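Local atomic coordinates of putative peptidoglycan-binding/hydrolysing protein (Peptoclostridium difficile, PDB entry 5TV7), a protein that probably binds bacterial cell-wall peptidoglycan, may also take part in its hydrolysis, and can hold glutamine hydroxamate in a surface pocket. Residues V84-G89 with L169-D174; G89-T94 with I103-V108; K107-G112 with G159-A164; E117-Q122 with I134-G139. One frame throughout, in Å; residues are numbered along the deposited sequence.

Contact 1 of 4, residues V84-G89 with L169-D174; sequences VSYNIG and LGRLTD
Tyr86 and Asp174 make the direct hydrogen bond between strand and helix end. Tyr86 N donates to Asp174 OD2 over 2.7 Å, and the bond is nearly straight at 174°. The donor meets OD2 on the anti side of the carboxylate, somewhat out of its plane. Asp174 has CG anti to its own backbone N (chi1 -175°), which brings the carboxyl carbon over the strand, 3.5 Å from Val84 O. OD1 is bonded to Thr176 OG1.

Two waters add indirect links. One accepts from Val84 N and donates to Thr173 O. The other donates to both Val84 O and Asp174 OD1. The backbone groups of Val84 and the N-H of Tyr86 are thus satisfied by the helix end and its waters.

The remaining contacts are packing. Val84 CG1 lies 3.5 Å from Thr173 OG1, a hydroxyl that donates back to Leu169 O. The Tyr86 ring rests obliquely on helix backbone, with CD2 3.6 Å from Gly170 C. Ile88 CD1 lies over one face of the Arg171 guanidinium, 3.7 Å from NH2, while Ile88 CG1 lies over one face of the Tyr86 ring, offset toward the rim. The guanidinium is almost perpendicular to that ring. Asp167 ties the two together: its OD1 bonds Tyr86 OH and forms a salt bridge with Arg171 NE.

Strand 84-87 passes helix 169-173 at 7.7 Å between axes, with their directions 129° apart. Val84 also packs on Met124 and Leu127 of helix 116-127, and Ser85 pairs with Thr94 of strand 92-96.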
loop_
_atom_site.group_PDB
_atom_site.type_symbol
_atom_site.label_atom_id
_atom_site.label_comp_id
_atom_site.label_asym_id
_atom_site.label_seq_id
_atom_site.Cartn_x
_atom_site.Cartn_y
_atom_site.Cartn_z
ATOM N N VAL A 84 8.078 -7.410 4.339
ATOM C CA VAL A 84 8.141 -6.321 5.295
ATOM C C VAL A 84 9.043 -6.637 6.464
ATOM O O VAL A 84 8.984 -7.733 7.023
ATOM C CB VAL A 84 6.726 -6.041 5.871
ATOM C CG1 VAL A 84 6.771 -4.913 6.896
ATOM C CG2 VAL A 84 5.748 -5.703 4.757
ATOM N N SER A 85 9.858 -5.656 6.838
ATOM C CA SER A 85 10.740 -5.768 7.981
ATOM C C SER A 85 10.465 -4.565 8.863
ATOM O O SER A 85 10.572 -3.421 8.417
ATOM C CB SER A 85 12.204 -5.747 7.564
ATOM O OG SER A 85 13.022 -5.874 8.716
ATOM N N TYR A 86 10.080 -4.826 10.100
ATOM C CA TYR A 86 9.774 -3.762 11.019
ATOM C C TYR A 86 10.801 -3.768 12.125
ATOM O O TYR A 86 10.911 -4.726 12.865
ATOM C CB TYR A 86 8.331 -3.911 11.536
ATOM C CG TYR A 86 7.931 -2.999 12.684
ATOM C CD1 TYR A 86 8.386 -1.687 12.757
ATOM C CD2 TYR A 86 7.002 -3.422 13.644
ATOM C CE1 TYR A 86 8.004 -0.852 13.794
ATOM C CE2 TYR A 86 6.601 -2.581 14.679
ATOM C CZ TYR A 86 7.114 -1.301 14.749
ATOM O OH TYR A 86 6.730 -0.445 15.747
ATOM N N ASN A 87 11.576 -2.695 12.204
ATOM C CA ASN A 87 12.591 -2.560 13.236
ATOM C C ASN A 87 11.999 -1.693 14.339
ATOM O O ASN A 87 12.020 -0.468 14.261
ATOM C CB ASN A 87 13.878 -1.960 12.665
ATOM C CG ASN A 87 14.999 -1.933 13.683
ATOM O OD1 ASN A 87 14.750 -1.912 14.893
ATOM N ND2 ASN A 87 16.235 -1.941 13.206
ATOM N N ILE A 88 11.480 -2.363 15.365
ATOM C CA ILE A 88 10.826 -1.720 16.507
ATOM C C ILE A 88 11.714 -0.697 17.206
ATOM O O ILE A 88 11.286 0.436 17.445
ATOM C CB ILE A 88 10.330 -2.785 17.513
ATOM C CG1 ILE A 88 9.264 -3.669 16.841
ATOM C CG2 ILE A 88 9.757 -2.127 18.765
ATOM C CD1 ILE A 88 8.878 -4.905 17.627
ATOM N N GLY A 89 12.948 -1.091 17.521
ATOM C CA GLY A 89 13.897 -0.196 18.183
ATOM C C GLY A 89 14.229 1.051 17.369
ATOM O O GLY A 89 14.284 2.157 17.905
ATOM N N LEU A 169 0.506 -2.374 12.019
ATOM C CA LEU A 169 0.724 -2.849 10.654
ATOM C C LEU A 169 2.019 -3.630 10.551
ATOM O O LEU A 169 2.066 -4.703 9.943
ATOM C CB LEU A 169 0.778 -1.665 9.673
ATOM C CG LEU A 169 -0.571 -1.041 9.328
ATOM C CD1 LEU A 169 -0.368 0.272 8.590
ATOM C CD2 LEU A 169 -1.398 -2.016 8.508
ATOM N N GLY A 170 3.071 -3.075 11.147
ATOM C CA GLY A 170 4.387 -3.707 11.137
ATOM C C GLY A 170 4.423 -5.061 11.817
ATOM O O GLY A 170 4.998 -6.006 11.281
ATOM N N ARG A 171 3.807 -5.158 12.995
ATOM C CA ARG A 171 3.798 -6.421 13.750
ATOM C C ARG A 171 3.030 -7.522 13.033
ATOM O O ARG A 171 3.414 -8.679 13.102
ATOM C CB ARG A 171 3.226 -6.230 15.156
ATOM C CG ARG A 171 4.147 -5.446 16.060
ATOM C CD ARG A 171 3.505 -5.152 17.397
ATOM N NE ARG A 171 4.352 -4.256 18.183
ATOM C CZ ARG A 171 5.355 -4.636 18.980
ATOM N NH1 ARG A 171 5.667 -5.917 19.139
ATOM N NH2 ARG A 171 6.050 -3.714 19.637
ATOM N N LEU A 172 1.965 -7.147 12.333
ATOM C CA LEU A 172 1.136 -8.113 11.614
ATOM C C LEU A 172 1.706 -8.549 10.270
ATOM O O LEU A 172 1.389 -9.625 9.810
ATOM C CB LEU A 172 -0.267 -7.540 11.398
ATOM C CG LEU A 172 -1.088 -7.344 12.678
ATOM C CD1 LEU A 172 -2.331 -6.525 12.380
ATOM C CD2 LEU A 172 -1.447 -8.684 13.306
ATOM N N THR A 173 2.529 -7.717 9.640
ATOM C CA THR A 173 3.066 -8.057 8.323
ATOM C C THR A 173 4.518 -8.529 8.310
ATOM O O THR A 173 4.978 -9.027 7.291
ATOM C CB THR A 173 2.870 -6.899 7.338
ATOM O OG1 THR A 173 3.522 -5.725 7.831
ATOM C CG2 THR A 173 1.375 -6.631 7.152
ATOM N N ASP A 174 5.225 -8.386 9.432
ATOM C CA ASP A 174 6.595 -8.890 9.561
ATOM C C ASP A 174 6.460 -10.266 10.227
ATOM O O ASP A 174 6.148 -10.343 11.415
ATOM C CB ASP A 174 7.448 -7.947 10.416
ATOM C CG ASP A 174 8.933 -8.355 10.478
ATOM O OD1 ASP A 174 9.264 -9.549 10.279
ATOM O OD2 ASP A 174 9.767 -7.460 10.762
HETATM O O HOH W 1 6.391 -9.578 4.934
HETATM O O HOH W 2 10.674 -9.693 8.064
#

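Contact 2 of 4, residues G89-T94 with I103-V108; sequences GAKTIT and ISTTKV
The carbonyl planes of Lys91, Ile93 and Ile103 are the flat groups that meet N-H donors across this contact. Thr105 N donates to Lys91 O over 2.9 Å from well above the carbonyl plane, 44° out of it. A water also donates to Lys91 O and bonds Ser104 OG. The other two carbonyls are met closer to their planes. Ile93 N reaches Ile103 O at 3.0 Å. Ile103 N reaches Ile93 O at 2.9 Å.

This reciprocal pair marks Ile93 and Ile103 as an antiparallel hydrogen-bonded pair. Thr92 and Ser104 form the adjoining non-hydrogen-bonded pair, where Thr92 CA comes within 3.2 Å of Ile103 O. Together they form the open end of the beta hairpin made by strands 92-96 and 100-104. Toward strand 78-87, on the other side of strand 92-96, Lys91 and Thr92 both face Asn87 in a G1 beta bulge. Ser104 to Lys107 make a type I turn.

Ile93 and Ile103 share one face of the sheet, with Ile103 CD1 3.9 Å from Ile93 CB. Thr105 has OG1 between its backbone N and carbonyl carbon (chi1 56°) and CG2 anti to the carbonyl carbon. That CG2 meets Ile93 CG1 at 3.8 Å, the two side chains crossing near a right angle. Trp166 of helix 163-173 packs on Ile93, Ile103 and Thr105. On the Thr92 face, Ser104 OG and Thr106 OG1 are hydrogen-bonded at 2.6 Å.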
loop_
_atom_site.group_PDB
_atom_site.type_symbol
_atom_site.label_atom_id
_atom_site.label_comp_id
_atom_site.label_asym_id
_atom_site.label_seq_id
_atom_site.Cartn_x
_atom_site.Cartn_y
_atom_site.Cartn_z
ATOM N N GLY A 89 12.948 -1.091 17.521
ATOM C CA GLY A 89 13.897 -0.196 18.183
ATOM C C GLY A 89 14.229 1.051 17.369
ATOM O O GLY A 89 14.284 2.157 17.905
ATOM N N ALA A 90 14.443 0.875 16.069
ATOM C CA ALA A 90 14.782 1.992 15.193
ATOM C C ALA A 90 13.554 2.781 14.739
ATOM O O ALA A 90 13.695 3.813 14.089
ATOM C CB ALA A 90 15.558 1.488 13.983
ATOM N N LYS A 91 12.353 2.313 15.082
ATOM C CA LYS A 91 11.119 2.995 14.644
ATOM C C LYS A 91 11.065 3.147 13.119
ATOM O O LYS A 91 10.727 4.206 12.597
ATOM C CB LYS A 91 10.942 4.360 15.338
ATOM C CG LYS A 91 10.652 4.279 16.824
ATOM C CD LYS A 91 10.604 5.683 17.397
ATOM C CE LYS A 91 10.317 5.702 18.889
ATOM N NZ LYS A 91 8.954 5.202 19.185
ATOM N N THR A 92 11.394 2.075 12.411
ATOM C CA THR A 92 11.374 2.084 10.944
ATOM C C THR A 92 10.739 0.818 10.399
ATOM O O THR A 92 10.796 -0.248 11.024
ATOM C CB THR A 92 12.794 2.127 10.339
ATOM O OG1 THR A 92 13.534 0.990 10.803
ATOM C CG2 THR A 92 13.538 3.411 10.706
ATOM N N ILE A 93 10.159 0.954 9.213
ATOM C CA ILE A 93 9.585 -0.161 8.472
ATOM C C ILE A 93 10.230 -0.145 7.102
ATOM O O ILE A 93 10.274 0.895 6.440
ATOM C CB ILE A 93 8.055 -0.059 8.330
ATOM C CG1 ILE A 93 7.410 -0.363 9.684
ATOM C CG2 ILE A 93 7.532 -1.055 7.277
ATOM C CD1 ILE A 93 5.916 -0.162 9.710
ATOM N N THR A 94 10.709 -1.305 6.675
ATOM C CA THR A 94 11.326 -1.436 5.365
ATOM C C THR A 94 10.499 -2.379 4.519
ATOM O O THR A 94 10.161 -3.480 4.953
ATOM C CB THR A 94 12.767 -1.989 5.468
ATOM O OG1 THR A 94 13.509 -1.161 6.358
ATOM C CG2 THR A 94 13.465 -1.997 4.094
ATOM N N ILE A 103 10.750 3.677 5.764
ATOM C CA ILE A 103 10.022 4.840 6.303
ATOM C C ILE A 103 10.090 4.859 7.835
ATOM O O ILE A 103 10.396 3.838 8.464
ATOM C CB ILE A 103 8.557 4.908 5.759
ATOM C CG1 ILE A 103 7.721 3.662 6.063
ATOM C CG2 ILE A 103 8.561 5.064 4.252
ATOM C CD1 ILE A 103 7.106 3.610 7.441
ATOM N N SER A 104 9.890 6.037 8.425
ATOM C CA SER A 104 9.883 6.194 9.879
ATOM C C SER A 104 8.461 6.021 10.402
ATOM O O SER A 104 7.546 6.613 9.856
ATOM C CB SER A 104 10.371 7.598 10.262
ATOM O OG SER A 104 10.286 7.811 11.663
ATOM N N THR A 105 8.285 5.235 11.463
ATOM C CA THR A 105 6.968 5.038 12.063
ATOM C C THR A 105 6.525 6.271 12.870
ATOM O O THR A 105 5.468 6.247 13.484
ATOM C CB THR A 105 6.936 3.801 12.975
ATOM O OG1 THR A 105 7.953 3.901 13.974
ATOM C CG2 THR A 105 7.165 2.534 12.182
ATOM N N THR A 106 7.354 7.318 12.904
ATOM C CA THR A 106 6.981 8.572 13.562
ATOM C C THR A 106 6.265 9.497 12.591
ATOM O O THR A 106 5.712 10.496 13.022
ATOM C CB THR A 106 8.193 9.358 14.133
ATOM O OG1 THR A 106 9.110 9.669 13.077
ATOM C CG2 THR A 106 8.907 8.557 15.206
ATOM N N LYS A 107 6.294 9.182 11.291
ATOM C CA LYS A 107 5.618 10.010 10.282
ATOM C C LYS A 107 4.124 9.775 10.348
ATOM O O LYS A 107 3.679 8.650 10.505
ATOM C CB LYS A 107 6.093 9.688 8.865
ATOM C CG LYS A 107 7.565 9.968 8.629
ATOM C CD LYS A 107 7.906 11.444 8.563
ATOM C CE LYS A 107 9.412 11.658 8.700
ATOM N NZ LYS A 107 10.241 10.781 7.817
ATOM N N VAL A 108 3.359 10.849 10.261
ATOM C CA VAL A 108 1.918 10.752 10.266
ATOM C C VAL A 108 1.436 10.995 8.840
ATOM O O VAL A 108 1.822 11.995 8.228
ATOM C CB VAL A 108 1.296 11.773 11.242
ATOM C CG1 VAL A 108 -0.221 11.735 11.166
ATOM C CG2 VAL A 108 1.746 11.480 12.667
HETATM O O HOH W 3 12.248 6.566 12.893
#

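Contact 3 of 4, residues K107-G112 with G159-A164; sequences KVIRKG and GIIGPA. With HGA (glutamine hydroxamate), chain C.
Ile109 and Ile161 form a single antiparallel beta bridge, which joins the loop before helix 116-127 to the residues that lead into helix 163-173. Ile109 N donates to Ile161 O, and Ile161 N to Ile109 O, both over 2.9 Å. Their side chains lie side by side and point the same way, with Ile109 CG1 3.8 Å from Ile161 CB. Both pack on Trp166. Ile109 also reaches Val118, and Ile161 reaches Ala121 of helix 116-127.

The flanking residues, Val108 and Ile160, meet at the ligand pocket. Val108 has CG1 anti to its backbone N (chi1 176°), and this methyl meets Ile160 CG2 at 3.3 Å, tighter than usual for two carbons. The two side chains are set at a slant to each other. Val108 CG2 lies 3.6 Å from OE1 of the bound glutamine hydroxamate, and Ile160 CD1 approaches its OZ2. Arg110 runs alongside Ile160. Ile160 CD1 lies over the centre of its guanidinium in one of two conformers, so the placement of the guanidinium is doubtful.

The amino acid end of the ligand is held by backbone. Its N donates to Ile160 O at 2.9 Å. Gly162, at the N-cap position of helix 163-173, makes a weak bond from its N to ligand O. Ala164 N, in the first turn, donates to OXT at 3.1 Å. Such a helix start would probably stabilise a carboxylate. Thr165 OG1 and Asp158 OD2 also bond the ligand. At the other end of the contact, a water accepts from Lys111 N and donates to Gly159 O at 2.7 Å.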
loop_
_atom_site.group_PDB
_atom_site.type_symbol
_atom_site.label_atom_id
_atom_site.label_comp_id
_atom_site.label_asym_id
_atom_site.label_seq_id
_atom_site.Cartn_x
_atom_site.Cartn_y
_atom_site.Cartn_z
ATOM N N LYS A 107 6.294 9.182 11.291
ATOM C CA LYS A 107 5.618 10.010 10.282
ATOM C C LYS A 107 4.124 9.775 10.348
ATOM O O LYS A 107 3.679 8.650 10.505
ATOM C CB LYS A 107 6.093 9.688 8.865
ATOM C CG LYS A 107 7.565 9.968 8.629
ATOM C CD LYS A 107 7.906 11.444 8.563
ATOM C CE LYS A 107 9.412 11.658 8.700
ATOM N NZ LYS A 107 10.241 10.781 7.817
ATOM N N VAL A 108 3.359 10.849 10.261
ATOM C CA VAL A 108 1.918 10.752 10.266
ATOM C C VAL A 108 1.436 10.995 8.840
ATOM O O VAL A 108 1.822 11.995 8.228
ATOM C CB VAL A 108 1.296 11.773 11.242
ATOM C CG1 VAL A 108 -0.221 11.735 11.166
ATOM C CG2 VAL A 108 1.746 11.480 12.667
ATOM N N ILE A 109 0.654 10.064 8.285
ATOM C CA ILE A 109 0.037 10.286 6.963
ATOM C C ILE A 109 -1.487 10.211 7.067
ATOM O O ILE A 109 -2.031 9.527 7.942
ATOM C CB ILE A 109 0.578 9.370 5.842
ATOM C CG1 ILE A 109 0.503 7.910 6.241
ATOM C CG2 ILE A 109 2.013 9.759 5.511
ATOM C CD1 ILE A 109 0.924 6.955 5.142
ATOM N N ARG A 110 -2.162 10.903 6.157
ATOM C CA ARG A 110 -3.615 10.963 6.156
ATOM C C ARG A 110 -4.144 11.239 4.759
ATOM O O ARG A 110 -3.370 11.456 3.816
ATOM C CB ARG A 110 -4.056 12.055 7.121
ATOM C CG ARG A 110 -3.364 13.377 6.862
ATOM C CD ARG A 110 -3.623 14.357 7.985
ATOM N NE ARG A 110 -5.033 14.700 8.115
ATOM C CZ ARG A 110 -5.516 15.463 9.085
ATOM N NH1 ARG A 110 -4.699 15.956 10.002
ATOM N NH2 ARG A 110 -6.810 15.732 9.137
ATOM N N LYS A 111 -5.467 11.230 4.630
ATOM C CA LYS A 111 -6.107 11.460 3.337
ATOM C C LYS A 111 -5.628 12.774 2.709
ATOM O O LYS A 111 -5.635 13.818 3.359
ATOM C CB LYS A 111 -7.635 11.432 3.452
ATOM C CG LYS A 111 -8.320 11.528 2.097
ATOM C CD LYS A 111 -9.816 11.371 2.194
ATOM C CE LYS A 111 -10.420 11.406 0.803
ATOM N NZ LYS A 111 -11.902 11.406 0.887
ATOM N N GLY A 112 -5.172 12.687 1.461
ATOM C CA GLY A 112 -4.628 13.828 0.753
ATOM C C GLY A 112 -3.133 13.715 0.492
ATOM O O GLY A 112 -2.637 14.261 -0.486
ATOM N N GLY A 159 -8.613 7.234 10.899
ATOM C CA GLY A 159 -8.196 7.187 9.506
ATOM C C GLY A 159 -6.813 7.756 9.251
ATOM O O GLY A 159 -6.418 7.931 8.109
ATOM N N ILE A 160 -6.069 8.018 10.316
ATOM C CA ILE A 160 -4.739 8.586 10.221
ATOM C C ILE A 160 -3.708 7.541 10.606
ATOM O O ILE A 160 -3.844 6.855 11.617
ATOM C CB ILE A 160 -4.627 9.817 11.133
ATOM C CG1 ILE A 160 -5.623 10.883 10.654
ATOM C CG2 ILE A 160 -3.203 10.367 11.134
ATOM C CD1 ILE A 160 -5.572 12.162 11.434
ATOM N N ILE A 161 -2.680 7.395 9.788
ATOM C CA ILE A 161 -1.650 6.431 10.119
ATOM C C ILE A 161 -0.542 7.176 10.844
ATOM O O ILE A 161 0.207 7.938 10.250
ATOM C CB ILE A 161 -1.093 5.697 8.898
ATOM C CG1 ILE A 161 -2.241 5.092 8.064
ATOM C CG2 ILE A 161 -0.111 4.621 9.372
ATOM C CD1 ILE A 161 -1.790 4.432 6.773
ATOM N N GLY A 162 -0.493 6.964 12.145
ATOM C CA GLY A 162 0.523 7.515 13.014
ATOM C C GLY A 162 1.225 6.355 13.695
ATOM O O GLY A 162 1.027 5.196 13.314
ATOM N N PRO A 163 2.035 6.651 14.703
ATOM C CA PRO A 163 2.838 5.646 15.412
ATOM C C PRO A 163 2.137 4.350 15.809
ATOM O O PRO A 163 2.658 3.277 15.525
ATOM C CB PRO A 163 3.300 6.407 16.661
ATOM C CG PRO A 163 3.456 7.811 16.177
ATOM C CD PRO A 163 2.391 8.023 15.125
ATOM N N ALA A 164 0.976 4.441 16.450
ATOM C CA ALA A 164 0.269 3.234 16.894
ATOM C C ALA A 164 -0.189 2.373 15.716
ATOM O O ALA A 164 -0.096 1.151 15.771
ATOM C CB ALA A 164 -0.920 3.598 17.775
HETATM N N HGA C . -3.991 7.387 14.441
HETATM C CA HGA C . -2.728 7.876 14.970
HETATM C CB HGA C . -3.012 8.740 16.204
HETATM C CG HGA C . -1.989 9.866 16.412
HETATM C CD HGA C . -2.133 10.983 15.396
HETATM O OE1 HGA C . -1.196 11.254 14.667
HETATM N NE2 HGA C . -3.301 11.629 15.341
HETATM O OZ2 HGA C . -3.520 12.641 14.406
HETATM C C HGA C . -1.823 6.704 15.291
HETATM O O HGA C . -1.973 5.651 14.637
HETATM O OXT HGA C . -0.935 6.814 16.172
HETATM O O HOH W 4 -6.954 10.230 6.801
#

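Contact 4 of 4, residues E117-Q122 with I134-G139; sequences EVKAAQ and IDSSFG
Gln122 reaches across from its helix to the backbone of Asp135, Ser136 and Ser137. Its CG is anti to the carbonyl carbon (chi1 -73°), and the chain runs on extended from there. OE1 accepts from Ser136 N at 2.8 Å, with the donor in the amide plane on a lone pair. Asp135 N adds a weak bond to the same oxygen. NE2 makes another weak bond, to Ser137 O at 3.0 Å, and is also bonded to Thr142 OG1. Both ends of the buried amide are therefore used, which fixes its flip.

Asp135 has CG between its backbone N and carbonyl carbon (chi1 62°). This places CG back over its own chain, and OD1 accepts from Ser137 N at 3.1 Å, closing an Asx turn. The donor comes from above the carboxylate plane. OD2 bonds His44 ND1 and Asn47 ND2.

These residues belong to the connection between helices 116-127 and 140-152 of the putative peptidoglycan-binding domain. Phe138 is the centre of an inverse gamma turn there, and Gly139 is at the N-cap position of the second helix.

Val118 CG1 lies against the Ser136-Ser137 peptide, 3.3 Å from Ser136 C, and touches Phe138 CB at 4.0 Å. Val118 CG2 lies at the edge of the Phe138 ring, near its plane. Ile134 CG1 packs on Gln122 CB, also at 4.0 Å. Lys119 CB meets Ser136 OG at 3.5 Å, while NZ at the end of its extended chain makes a weak bond to Tyr82 OH.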
loop_
_atom_site.group_PDB
_atom_site.type_symbol
_atom_site.label_atom_id
_atom_site.label_comp_id
_atom_site.label_asym_id
_atom_site.label_seq_id
_atom_site.Cartn_x
_atom_site.Cartn_y
_atom_site.Cartn_z
ATOM N N GLU A 117 5.648 6.774 2.029
ATOM C CA GLU A 117 4.991 6.307 3.251
ATOM C C GLU A 117 3.613 5.754 2.920
ATOM O O GLU A 117 3.215 4.717 3.442
ATOM C CB GLU A 117 4.849 7.400 4.314
ATOM C CG GLU A 117 6.139 7.885 4.944
ATOM C CD GLU A 117 6.913 8.862 4.089
ATOM O OE1 GLU A 117 6.386 9.347 3.052
ATOM O OE2 GLU A 117 8.074 9.141 4.464
ATOM N N VAL A 118 2.902 6.449 2.044
ATOM C CA VAL A 118 1.579 6.008 1.615
ATOM C C VAL A 118 1.694 4.644 0.922
ATOM O O VAL A 118 0.917 3.720 1.223
ATOM C CB VAL A 118 0.903 7.056 0.703
ATOM C CG1 VAL A 118 -0.405 6.524 0.136
ATOM C CG2 VAL A 118 0.647 8.333 1.482
ATOM N N LYS A 119 2.682 4.501 0.031
ATOM C CA LYS A 119 2.890 3.236 -0.675
ATOM C C LYS A 119 3.124 2.090 0.295
ATOM O O LYS A 119 2.516 1.025 0.161
ATOM C CB LYS A 119 4.067 3.327 -1.639
ATOM C CG LYS A 119 4.282 2.057 -2.460
ATOM C CD LYS A 119 5.429 2.226 -3.429
ATOM C CE LYS A 119 5.709 0.920 -4.130
ATOM N NZ LYS A 119 6.864 1.049 -5.056
ATOM N N ALA A 120 3.981 2.329 1.285
ATOM C CA ALA A 120 4.304 1.318 2.282
ATOM C C ALA A 120 3.059 0.873 3.033
ATOM O O ALA A 120 2.834 -0.325 3.214
ATOM C CB ALA A 120 5.353 1.838 3.254
ATOM N N ALA A 121 2.237 1.835 3.439
ATOM C CA ALA A 121 0.997 1.518 4.152
ATOM C C ALA A 121 0.052 0.717 3.260
ATOM O O ALA A 121 -0.582 -0.218 3.716
ATOM C CB ALA A 121 0.316 2.793 4.640
ATOM N N GLN A 122 -0.009 1.073 1.976
ATOM C CA GLN A 122 -0.893 0.386 1.040
ATOM C C GLN A 122 -0.469 -1.059 0.825
ATOM O O GLN A 122 -1.312 -1.942 0.708
ATOM C CB GLN A 122 -0.964 1.145 -0.292
ATOM C CG GLN A 122 -1.786 2.421 -0.152
ATOM C CD GLN A 122 -1.683 3.359 -1.333
ATOM O OE1 GLN A 122 -0.714 3.330 -2.113
ATOM N NE2 GLN A 122 -2.677 4.224 -1.459
ATOM N N ILE A 134 -2.635 0.330 -4.800
ATOM C CA ILE A 134 -1.270 0.614 -4.358
ATOM C C ILE A 134 -0.622 1.566 -5.356
ATOM O O ILE A 134 0.133 1.151 -6.245
ATOM C CB ILE A 134 -0.455 -0.675 -4.180
ATOM C CG1 ILE A 134 -1.183 -1.604 -3.198
ATOM C CG2 ILE A 134 0.955 -0.343 -3.698
ATOM C CD1 ILE A 134 -0.668 -3.021 -3.200
ATOM N N ASP A 135 -0.946 2.850 -5.198
ATOM C CA ASP A 135 -0.462 3.915 -6.095
ATOM C C ASP A 135 0.178 5.097 -5.382
ATOM O O ASP A 135 0.339 6.149 -5.980
ATOM C CB ASP A 135 -1.620 4.423 -6.961
ATOM C CG ASP A 135 -2.761 5.055 -6.143
ATOM O OD1 ASP A 135 -2.692 5.121 -4.883
ATOM O OD2 ASP A 135 -3.745 5.482 -6.789
ATOM N N SER A 136 0.494 4.939 -4.094
ATOM C CA SER A 136 1.139 6.008 -3.308
ATOM C C SER A 136 0.271 7.228 -3.011
ATOM O O SER A 136 0.795 8.180 -2.467
ATOM C CB SER A 136 2.445 6.505 -3.977
ATOM O OG SER A 136 3.292 5.434 -4.305
ATOM N N SER A 137 -1.019 7.222 -3.376
ATOM C CA SER A 137 -1.923 8.339 -3.059
ATOM C C SER A 137 -2.982 7.897 -2.037
ATOM O O SER A 137 -3.693 6.921 -2.248
ATOM C CB SER A 137 -2.580 8.903 -4.311
ATOM O OG SER A 137 -1.659 9.710 -5.029
ATOM N N PHE A 138 -3.056 8.635 -0.938
ATOM C CA PHE A 138 -3.954 8.338 0.180
ATOM C C PHE A 138 -5.327 8.959 -0.112
ATOM O O PHE A 138 -5.603 10.112 0.252
ATOM C CB PHE A 138 -3.344 8.915 1.469
ATOM C CG PHE A 138 -3.887 8.328 2.754
ATOM C CD1 PHE A 138 -5.246 8.139 2.960
ATOM C CD2 PHE A 138 -3.017 8.068 3.817
ATOM C CE1 PHE A 138 -5.717 7.643 4.160
ATOM C CE2 PHE A 138 -3.485 7.567 5.015
ATOM C CZ PHE A 138 -4.838 7.353 5.185
ATOM N N GLY A 139 -6.172 8.187 -0.794
ATOM C CA GLY A 139 -7.530 8.612 -1.126
ATOM C C GLY A 139 -8.557 7.908 -0.259
ATOM O O GLY A 139 -8.233 7.365 0.799
#

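How the contacts relate
Contact 1 encloses the other three along the chain. Contact 2 comes first inside it and shares Gly89 with it; strands 78-87 and 92-96 are neighbours in one antiparallel sheet. Contact 3 begins where contact 2 ends, sharing Lys107 and Val108, and contact 4 is nested within contact 3. Contacts 1 and 3 both use helix 163-173, yet their centres lie about 16 Å apart. Contacts 3 and 4 are closer, about 11 Å between centres, and touch through Phe138 and Ala121. Contact 2 meets contact 4 where Ile103 packs on helix 116-127. The sheet and the helical, putative peptidoglycan-binding region are thus joined, with the ligand pocket at contact 3.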